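Local coordinates for Poly(Beta-D-mannuronate) lyase (PDB 7O79), which probably cleaves alginate as a poly(beta-D-mannuronate) lyase of polysaccharide lyase family 6, built as a parallel beta-helix, at residues Val120-Asn125 with Arg152-Gln157; Tyr320-Phe325 with Gly437-Asn442. All blocks are in the same frame, centred on the assembly; numbering follows the deposited sequence.

Contact 1. Residues Val120-Asn125 with Arg152-Gln157; sequences VLFRGN and RYNTVQ. With PO4 (phosphate ion), chain B.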
ATOM      1  N   VAL A 120       6.169  -4.047   9.976  1.00 21.41           N
ATOM      2  CA  VAL A 120       5.749  -2.814  10.630  1.00 20.26           C
ATOM      3  C   VAL A 120       4.230  -2.823  10.696  1.00 22.36           C
ATOM      4  O   VAL A 120       3.562  -2.984   9.668  1.00 21.55           O
ATOM      5  CB  VAL A 120       6.248  -1.551   9.878  1.00 19.25           C
ATOM      6  CG1 VAL A 120       5.788  -0.299  10.589  1.00 23.59           C
ATOM      7  CG2 VAL A 120       7.769  -1.558   9.728  1.00 23.29           C
ATOM      8  N   LEU A 121       3.676  -2.637  11.891  1.00 19.12           N
ATOM      9  CA  LEU A 121       2.233  -2.624  12.071  1.00 22.81           C
ATOM     10  C   LEU A 121       1.812  -1.341  12.765  1.00 24.11           C
ATOM     11  O   LEU A 121       2.331  -1.011  13.838  1.00 24.82           O
ATOM     12  CB  LEU A 121       1.752  -3.841  12.874  1.00 23.44           C
ATOM     13  CG  LEU A 121       0.244  -3.826  13.137  1.00 24.48           C
ATOM     14  CD1 LEU A 121      -0.558  -3.908  11.856  1.00 21.26           C
ATOM     15  CD2 LEU A 121      -0.175  -4.943  14.108  1.00 26.11           C
ATOM     16  N   PHE A 122       0.879  -0.615  12.152  1.00 22.61           N
ATOM     17  CA  PHE A 122       0.335   0.597  12.755  1.00 22.52           C
ATOM     18  C   PHE A 122      -0.961   0.292  13.492  1.00 23.72           C
ATOM     19  O   PHE A 122      -1.883  -0.305  12.924  1.00 23.20           O
ATOM     20  CB  PHE A 122       0.095   1.669  11.694  1.00 22.49           C
ATOM     21  CG  PHE A 122       1.353   2.252  11.161  1.00 23.46           C
ATOM     22  CD1 PHE A 122       1.907   3.363  11.771  1.00 23.30           C
ATOM     23  CD2 PHE A 122       1.988   1.702  10.052  1.00 24.01           C
ATOM     24  CE1 PHE A 122       3.078   3.925  11.291  1.00 23.15           C
ATOM     25  CE2 PHE A 122       3.169   2.273   9.569  1.00 22.60           C
ATOM     26  CZ  PHE A 122       3.713   3.370  10.195  1.00 21.17           C
ATOM     27  N   ARG A 123      -1.035   0.743  14.739  1.00 22.42           N
ATOM     28  CA  ARG A 123      -2.181   0.480  15.590  1.00 24.64           C
ATOM     29  C   ARG A 123      -2.393   1.666  16.540  1.00 24.22           C
ATOM     30  O   ARG A 123      -2.495   1.517  17.759  1.00 25.81           O
ATOM     31  CB  ARG A 123      -1.953  -0.838  16.329  1.00 28.91           C
ATOM     32  CG  ARG A 123      -3.139  -1.391  17.002  1.00 33.98           C
ATOM     33  CD  ARG A 123      -2.750  -2.725  17.628  1.00 42.57           C
ATOM     34  NE  ARG A 123      -3.584  -3.029  18.784  1.00 47.45           N
ATOM     35  CZ  ARG A 123      -3.669  -2.267  19.876  1.00 49.19           C
ATOM     36  NH1 ARG A 123      -2.955  -1.143  19.998  1.00 40.23           N
ATOM     37  NH2 ARG A 123      -4.466  -2.644  20.869  1.00 56.53           N
ATOM     38  N   GLY A 124      -2.456   2.863  15.968  1.00 25.09           N
ATOM     39  CA  GLY A 124      -2.502   4.121  16.693  1.00 22.18           C
ATOM     40  C   GLY A 124      -2.462   5.243  15.675  1.00 23.97           C
ATOM     41  O   GLY A 124      -2.418   5.006  14.463  1.00 21.46           O
ATOM     42  N   ASN A 125      -2.465   6.481  16.168  1.00 20.54           N
ATOM     43  CA  ASN A 125      -2.744   7.610  15.287  1.00 21.95           C
ATOM     44  C   ASN A 125      -1.575   8.567  15.087  1.00 23.11           C
ATOM     45  O   ASN A 125      -0.719   8.754  15.955  1.00 25.38           O
ATOM     46  CB  ASN A 125      -3.966   8.395  15.775  1.00 22.79           C
ATOM     47  CG  ASN A 125      -5.141   7.497  16.052  1.00 27.02           C
ATOM     48  OD1 ASN A 125      -5.758   6.957  15.121  1.00 24.78           O
ATOM     49  ND2 ASN A 125      -5.475   7.333  17.321  1.00 26.53           N
ATOM     50  N   ARG A 152      -5.491   6.032  12.501  1.00 19.76           N
ATOM     51  CA  ARG A 152      -5.708   6.997  11.436  1.00 18.95           C
ATOM     52  C   ARG A 152      -4.523   7.947  11.334  1.00 22.52           C
ATOM     53  O   ARG A 152      -3.822   8.194  12.326  1.00 21.62           O
ATOM     54  CB  ARG A 152      -6.980   7.819  11.682  1.00 21.60           C
ATOM     55  CG  ARG A 152      -8.255   7.012  11.744  1.00 23.11           C
ATOM     56  CD  ARG A 152      -9.465   7.894  12.018  1.00 26.72           C
ATOM     57  NE  ARG A 152     -10.716   7.169  11.799  1.00 31.61           N
ATOM     58  CZ  ARG A 152     -11.228   6.287  12.658  1.00 31.15           C
ATOM     59  NH1 ARG A 152     -12.377   5.669  12.387  1.00 29.45           N
ATOM     60  NH2 ARG A 152     -10.584   6.013  13.786  1.00 27.89           N
ATOM     61  N   TYR A 153      -4.329   8.499  10.125  1.00 20.63           N
ATOM     62  CA  TYR A 153      -3.346   9.564   9.853  1.00 21.25           C
ATOM     63  C   TYR A 153      -1.900   9.107  10.047  1.00 21.49           C
ATOM     64  O   TYR A 153      -1.039   9.877  10.466  1.00 22.51           O
ATOM     65  CB  TYR A 153      -3.621  10.829  10.680  1.00 23.23           C
ATOM     66  CG  TYR A 153      -4.902  11.523  10.266  1.00 24.14           C
ATOM     67  CD1 TYR A 153      -4.909  12.398   9.182  1.00 30.29           C
ATOM     68  CD2 TYR A 153      -6.088  11.317  10.953  1.00 25.24           C
ATOM     69  CE1 TYR A 153      -6.085  13.028   8.774  1.00 29.56           C
ATOM     70  CE2 TYR A 153      -7.258  11.944  10.567  1.00 28.36           C
ATOM     71  CZ  TYR A 153      -7.251  12.794   9.489  1.00 31.56           C
ATOM     72  OH  TYR A 153      -8.416  13.406   9.114  1.00 37.69           O
ATOM     73  N   ASN A 154      -1.618   7.853   9.748  1.00 23.42           N
ATOM     74  CA  ASN A 154      -0.249   7.369   9.735  1.00 20.32           C
ATOM     75  C   ASN A 154       0.365   7.598   8.358  1.00 21.32           C
ATOM     76  O   ASN A 154      -0.332   7.603   7.339  1.00 20.59           O
ATOM     77  CB  ASN A 154      -0.212   5.893  10.125  1.00 19.38           C
ATOM     78  CG  ASN A 154      -0.768   5.652  11.524  1.00 23.81           C
ATOM     79  OD1 ASN A 154      -0.347   6.311  12.479  1.00 22.33           O
ATOM     80  ND2 ASN A 154      -1.702   4.695  11.658  1.00 21.04           N
ATOM     81  N   THR A 155       1.674   7.831   8.341  1.00 22.07           N
ATOM     82  CA  THR A 155       2.379   8.247   7.134  1.00 23.72           C
ATOM     83  C   THR A 155       3.652   7.425   7.019  1.00 23.69           C
ATOM     84  O   THR A 155       4.377   7.266   8.006  1.00 22.45           O
ATOM     85  CB  THR A 155       2.702   9.757   7.179  1.00 20.97           C
ATOM     86  OG1 THR A 155       1.481  10.503   7.134  1.00 23.26           O
ATOM     87  CG2 THR A 155       3.568  10.184   5.981  1.00 24.11           C
ATOM     88  N   VAL A 156       3.909   6.887   5.827  1.00 21.32           N
ATOM     89  CA  VAL A 156       5.144   6.183   5.513  1.00 18.69           C
ATOM     90  C   VAL A 156       5.733   6.873   4.284  1.00 22.87           C
ATOM     91  O   VAL A 156       5.101   6.885   3.222  1.00 20.12           O
ATOM     92  CB  VAL A 156       4.894   4.688   5.230  1.00 18.01           C
ATOM     93  CG1 VAL A 156       6.173   4.011   4.708  1.00 19.95           C
ATOM     94  CG2 VAL A 156       4.307   3.972   6.457  1.00 19.07           C
ATOM     95  N   GLN A 157       6.919   7.474   4.426  1.00 21.00           N
ATOM     96  CA  GLN A 157       7.485   8.242   3.325  1.00 23.73           C
ATOM     97  C   GLN A 157       8.993   8.067   3.258  1.00 24.70           C
ATOM     98  O   GLN A 157       9.647   7.813   4.270  1.00 22.14           O
ATOM     99  CB  GLN A 157       7.107   9.735   3.431  1.00 26.30           C
ATOM    100  CG  GLN A 157       7.596  10.422   4.680  1.00 26.35           C
ATOM    101  CD  GLN A 157       7.129  11.869   4.756  1.00 32.23           C
ATOM    102  OE1 GLN A 157       6.335  12.314   3.934  1.00 33.46           O
ATOM    103  NE2 GLN A 157       7.611  12.603   5.755  1.00 34.57           N
TER
HETATM  104  P   PO4 B 501     -12.985   3.250  15.197  1.00 49.42           P
HETATM  105  O1  PO4 B 501     -11.668   3.230  14.435  1.00 36.72           O
HETATM  106  O2  PO4 B 501     -12.836   4.179  16.389  1.00 43.27           O
HETATM  107  O3  PO4 B 501     -13.287   1.845  15.658  1.00 42.78           O
HETATM  108  O4  PO4 B 501     -14.145   3.711  14.336  1.00 44.91           O
HETATM  109  O   HOH W   1      -8.428   7.003  15.140  1.00 26.84           O
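Phe-122 lays its ring against the side chain of Asn-154, CB of the asparagine sitting off-centre over the ring at 4.2 Å from the centroid in a CH-pi contact. Ring and amide planes are only 28° apart, and the two side chains slide past each other, Asn-154 CG nearest CD1 and ND2 near CB of the phenylalanine. Farther out on the ring, CE2 meets CG2 of Val-156 at 3.7 Å, a methyl of a beta-branched residue suited to this apolar interior; Phe-93 stacks on the same phenylalanine and Phe-193 meets it edge-to-face. The Asn-154 amide is buried and well satisfied: ND2 gives a hydrogen bond of 2.9 Å to Gly-124 O, almost in line with that carbonyl, and another to Asn-146 OD1, while OD1 accepts from Asn-127 N. An asparagine fits because it offers both donor and acceptor on a short stem. At the other end of the contact, chi1 of Asn-125 (-50°) sets CG beside its own backbone N. Its OD1 accepts the backbone N-H of Arg-152 at 2.8 Å, nearly straight at 169°. A water links this OD1 to Arg-152 NH2, and the extended arginine goes on to a salt bridge with Asp-189 and to a phosphate ion, probably from the crystallisation liquor. Stacked aromatics inside and a bonded asparagine at the turn are features of the parallel beta-helix.

Contact 2. Residues Tyr320-Phe325 with Gly437-Asn442; sequences YVNNTF and GVRIKN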
ATOM      1  N   TYR A 320     -10.135   9.801 -13.372  1.00 21.36           N
ATOM      2  CA  TYR A 320      -9.042   8.995 -13.921  1.00 19.88           C
ATOM      3  C   TYR A 320      -8.423   9.784 -15.078  1.00 20.48           C
ATOM      4  O   TYR A 320      -8.710   9.482 -16.232  1.00 19.92           O
ATOM      5  CB  TYR A 320      -9.570   7.605 -14.371  1.00 16.81           C
ATOM      6  CG  TYR A 320     -10.187   6.833 -13.217  1.00 22.91           C
ATOM      7  CD1 TYR A 320      -9.387   6.119 -12.331  1.00 19.08           C
ATOM      8  CD2 TYR A 320     -11.559   6.859 -12.989  1.00 20.06           C
ATOM      9  CE1 TYR A 320      -9.952   5.420 -11.252  1.00 22.47           C
ATOM     10  CE2 TYR A 320     -12.132   6.162 -11.904  1.00 21.40           C
ATOM     11  CZ  TYR A 320     -11.315   5.460 -11.041  1.00 22.08           C
ATOM     12  OH  TYR A 320     -11.869   4.769  -9.979  1.00 20.68           O
ATOM     13  N   VAL A 321      -7.575  10.781 -14.757  1.00 20.58           N
ATOM     14  CA  VAL A 321      -7.212  11.841 -15.699  1.00 23.41           C
ATOM     15  C   VAL A 321      -5.704  12.045 -15.719  1.00 23.86           C
ATOM     16  O   VAL A 321      -5.014  11.844 -14.712  1.00 20.86           O
ATOM     17  CB  VAL A 321      -7.932  13.180 -15.346  1.00 25.04           C
ATOM     18  CG1 VAL A 321      -7.598  14.266 -16.343  1.00 29.81           C
ATOM     19  CG2 VAL A 321      -9.427  12.987 -15.374  1.00 24.42           C
ATOM     20  N   ASN A 322      -5.187  12.449 -16.887  1.00 21.74           N
ATOM     21  CA  ASN A 322      -3.793  12.880 -17.020  1.00 23.47           C
ATOM     22  C   ASN A 322      -2.806  11.826 -16.550  1.00 24.24           C
ATOM     23  O   ASN A 322      -1.817  12.141 -15.881  1.00 23.12           O
ATOM     24  CB  ASN A 322      -3.545  14.185 -16.273  1.00 27.34           C
ATOM     25  CG  ASN A 322      -4.225  15.351 -16.930  1.00 32.28           C
ATOM     26  OD1 ASN A 322      -5.094  15.985 -16.346  1.00 32.67           O
ATOM     27  ND2 ASN A 322      -3.822  15.645 -18.166  1.00 32.84           N
ATOM     28  N   ASN A 323      -3.081  10.569 -16.880  1.00 21.40           N
ATOM     29  CA  ASN A 323      -2.141   9.486 -16.634  1.00 22.08           C
ATOM     30  C   ASN A 323      -1.488   9.065 -17.943  1.00 23.13           C
ATOM     31  O   ASN A 323      -1.983   9.356 -19.033  1.00 21.57           O
ATOM     32  CB  ASN A 323      -2.839   8.282 -15.989  1.00 20.87           C
ATOM     33  CG  ASN A 323      -3.524   8.629 -14.663  1.00 21.98           C
ATOM     34  OD1 ASN A 323      -2.860   8.773 -13.631  1.00 21.78           O
ATOM     35  ND2 ASN A 323      -4.858   8.750 -14.686  1.00 19.79           N
ATOM     36  N   THR A 324      -0.369   8.356 -17.824  1.00 21.23           N
ATOM     37  CA  THR A 324       0.331   7.826 -18.986  1.00 21.58           C
ATOM     38  C   THR A 324       0.560   6.337 -18.782  1.00 21.14           C
ATOM     39  O   THR A 324       1.096   5.930 -17.746  1.00 22.86           O
ATOM     40  CB  THR A 324       1.646   8.574 -19.198  1.00 24.24           C
ATOM     41  OG1 THR A 324       1.346   9.951 -19.440  1.00 23.32           O
ATOM     42  CG2 THR A 324       2.434   8.001 -20.357  1.00 23.01           C
ATOM     43  N   PHE A 325       0.122   5.536 -19.754  1.00 19.97           N
ATOM     44  CA  PHE A 325       0.279   4.078 -19.745  1.00 22.77           C
ATOM     45  C   PHE A 325       0.964   3.639 -21.042  1.00 20.30           C
ATOM     46  O   PHE A 325       0.297   3.461 -22.067  1.00 24.41           O
ATOM     47  CB  PHE A 325      -1.076   3.375 -19.596  1.00 22.32           C
ATOM     48  CG  PHE A 325      -1.932   3.914 -18.480  1.00 21.90           C
ATOM     49  CD1 PHE A 325      -1.658   3.584 -17.148  1.00 22.27           C
ATOM     50  CD2 PHE A 325      -3.009   4.742 -18.755  1.00 20.02           C
ATOM     51  CE1 PHE A 325      -2.452   4.085 -16.103  1.00 24.40           C
ATOM     52  CE2 PHE A 325      -3.802   5.254 -17.709  1.00 21.56           C
ATOM     53  CZ  PHE A 325      -3.517   4.932 -16.392  1.00 20.19           C
ATOM     54  N   GLY A 437      -1.985  12.898 -20.943  1.00 30.94           N
ATOM     55  CA  GLY A 437      -0.881  12.365 -20.175  1.00 30.04           C
ATOM     56  C   GLY A 437      -0.573  13.203 -18.949  1.00 31.68           C
ATOM     57  O   GLY A 437      -1.213  14.210 -18.654  1.00 32.49           O
ATOM     58  N   VAL A 438       0.452  12.763 -18.224  1.00 35.37           N
ATOM     59  CA  VAL A 438       0.843  13.340 -16.940  1.00 33.85           C
ATOM     60  C   VAL A 438       1.114  14.837 -17.080  1.00 41.34           C
ATOM     61  O   VAL A 438       2.072  15.239 -17.747  1.00 41.84           O
ATOM     62  CB  VAL A 438       2.073  12.589 -16.399  1.00 36.07           C
ATOM     63  CG1 VAL A 438       2.733  13.353 -15.242  1.00 39.62           C
ATOM     64  CG2 VAL A 438       1.688  11.151 -16.031  1.00 27.61           C
ATOM     65  N   ARG A 439       0.268  15.681 -16.466  1.00 41.13           N
ATOM     66  CA  ARG A 439       0.465  17.130 -16.577  1.00 45.44           C
ATOM     67  C   ARG A 439       1.328  17.713 -15.462  1.00 45.28           C
ATOM     68  O   ARG A 439       2.008  18.720 -15.685  1.00 47.25           O
ATOM     69  CB  ARG A 439      -0.882  17.870 -16.643  1.00 43.49           C
ATOM     70  CG  ARG A 439      -1.753  17.736 -15.408  1.00 44.39           C
ATOM     71  CD  ARG A 439      -3.097  18.486 -15.523  1.00 47.26           C
ATOM     72  NE  ARG A 439      -2.974  19.946 -15.528  1.00 47.71           N
ATOM     73  CZ  ARG A 439      -2.902  20.670 -14.408  1.00 48.81           C
ATOM     74  NH1 ARG A 439      -2.937  20.044 -13.232  1.00 41.70           N
ATOM     75  NH2 ARG A 439      -2.802  22.002 -14.445  1.00 38.30           N
ATOM     76  N   ILE A 440       1.345  17.111 -14.278  1.00 45.84           N
ATOM     77  CA  ILE A 440       2.265  17.506 -13.216  1.00 43.84           C
ATOM     78  C   ILE A 440       3.396  16.482 -13.224  1.00 48.69           C
ATOM     79  O   ILE A 440       3.279  15.395 -12.646  1.00 42.52           O
ATOM     80  CB  ILE A 440       1.572  17.601 -11.854  1.00 45.13           C
ATOM     81  CG1 ILE A 440       0.234  18.346 -11.987  1.00 41.33           C
ATOM     82  CG2 ILE A 440       2.488  18.298 -10.839  1.00 46.30           C
ATOM     83  CD1 ILE A 440      -0.601  18.378 -10.705  1.00 43.43           C
ATOM     84  N   LYS A 441       4.489  16.828 -13.898  1.00 53.29           N
ATOM     85  CA  LYS A 441       5.633  15.939 -14.039  1.00 53.80           C
ATOM     86  C   LYS A 441       6.633  16.214 -12.918  1.00 56.65           C
ATOM     87  O   LYS A 441       7.078  17.356 -12.743  1.00 54.39           O
ATOM     88  CB  LYS A 441       6.286  16.124 -15.411  1.00 56.07           C
ATOM     89  N   ASN A 442       6.969  15.168 -12.154  1.00 50.05           N
ATOM     90  CA  ASN A 442       8.017  15.185 -11.141  1.00 53.16           C
ATOM     91  C   ASN A 442       9.148  14.243 -11.564  1.00 51.22           C
ATOM     92  O   ASN A 442       9.161  13.710 -12.682  1.00 51.51           O
ATOM     93  CB  ASN A 442       7.445  14.802  -9.769  1.00 52.31           C
ATOM     94  CG  ASN A 442       6.410  15.799  -9.262  1.00 56.21           C
ATOM     95  OD1 ASN A 442       6.653  17.011  -9.236  1.00 53.43           O
ATOM     96  ND2 ASN A 442       5.243  15.293  -8.864  1.00 48.03           N
TER
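In a parallel beta-helix each coil turns corners between its strands, and here the chain segment 437-442, which has no regular structure, packs against one such corner at Asn-322 and Asn-323, between the two parts of strand 319-328. Asn-322 has a backbone in the left-handed region, a conformation that asparagine tolerates better than most residues. Its side chain reaches the incoming segment: ND2 donates to Gly-437 O at 3.0 Å, with the acceptor close to the amide plane and the donor tilted 21° from the plane of the carbonyl. The other branch, OD1, lies 3.3 Å from CD of Arg-439, whose methylenes cross the amide obliquely while its guanidinium plane is turned 50° from it. An alanine in place of Asn-322 would probably leave Gly-437 O without this donor and the Arg-439 methylenes without the amide they pack on, giving the segment more freedom to move. Gly-437 suits its place on two counts: its phi is positive, and a side chain here would collide with OG1 of Thr-324. Its CA instead comes close to the backbone, pointing a C-H at Asn-323 O from 3.4 Å. Val-438 CA makes a similar contact with Asn-322 O. Beyond the two segments, Asn-269 OD1 on the neighbouring strand 266-273 accepts from the backbone N of both Arg-439 and Ile-440, extending the attachment to the preceding coil. Thr-324 contributes its hydroxyl rather than its methyl: OG1, anti to the carbonyl carbon and beside the backbone N (chi1 -62°), accepts the N-H of Val-438 at 3.2 Å, and CG2 of the same valine rests 3.6 Å from that oxygen.

Contacts 1 and 2 lie on different coils of one beta-helix, their centres 28 Å apart and their nearest atoms about 13 Å apart, so neither touches the other. Both segments of contact 1 precede those of contact 2 in the sequence. Strands 155-162 and 319-328 belong to the same run of parallel strands, linked through 194-201, 219-226, 241-248 and 266-273. Contact 1 joins chain pieces only 27 residues apart, whereas contact 2 brings back a late segment from 112 residues farther on to the outside of the coils. The phosphate beside contact 1, also bound by Asn-150 N, does not by itself mark a substrate site.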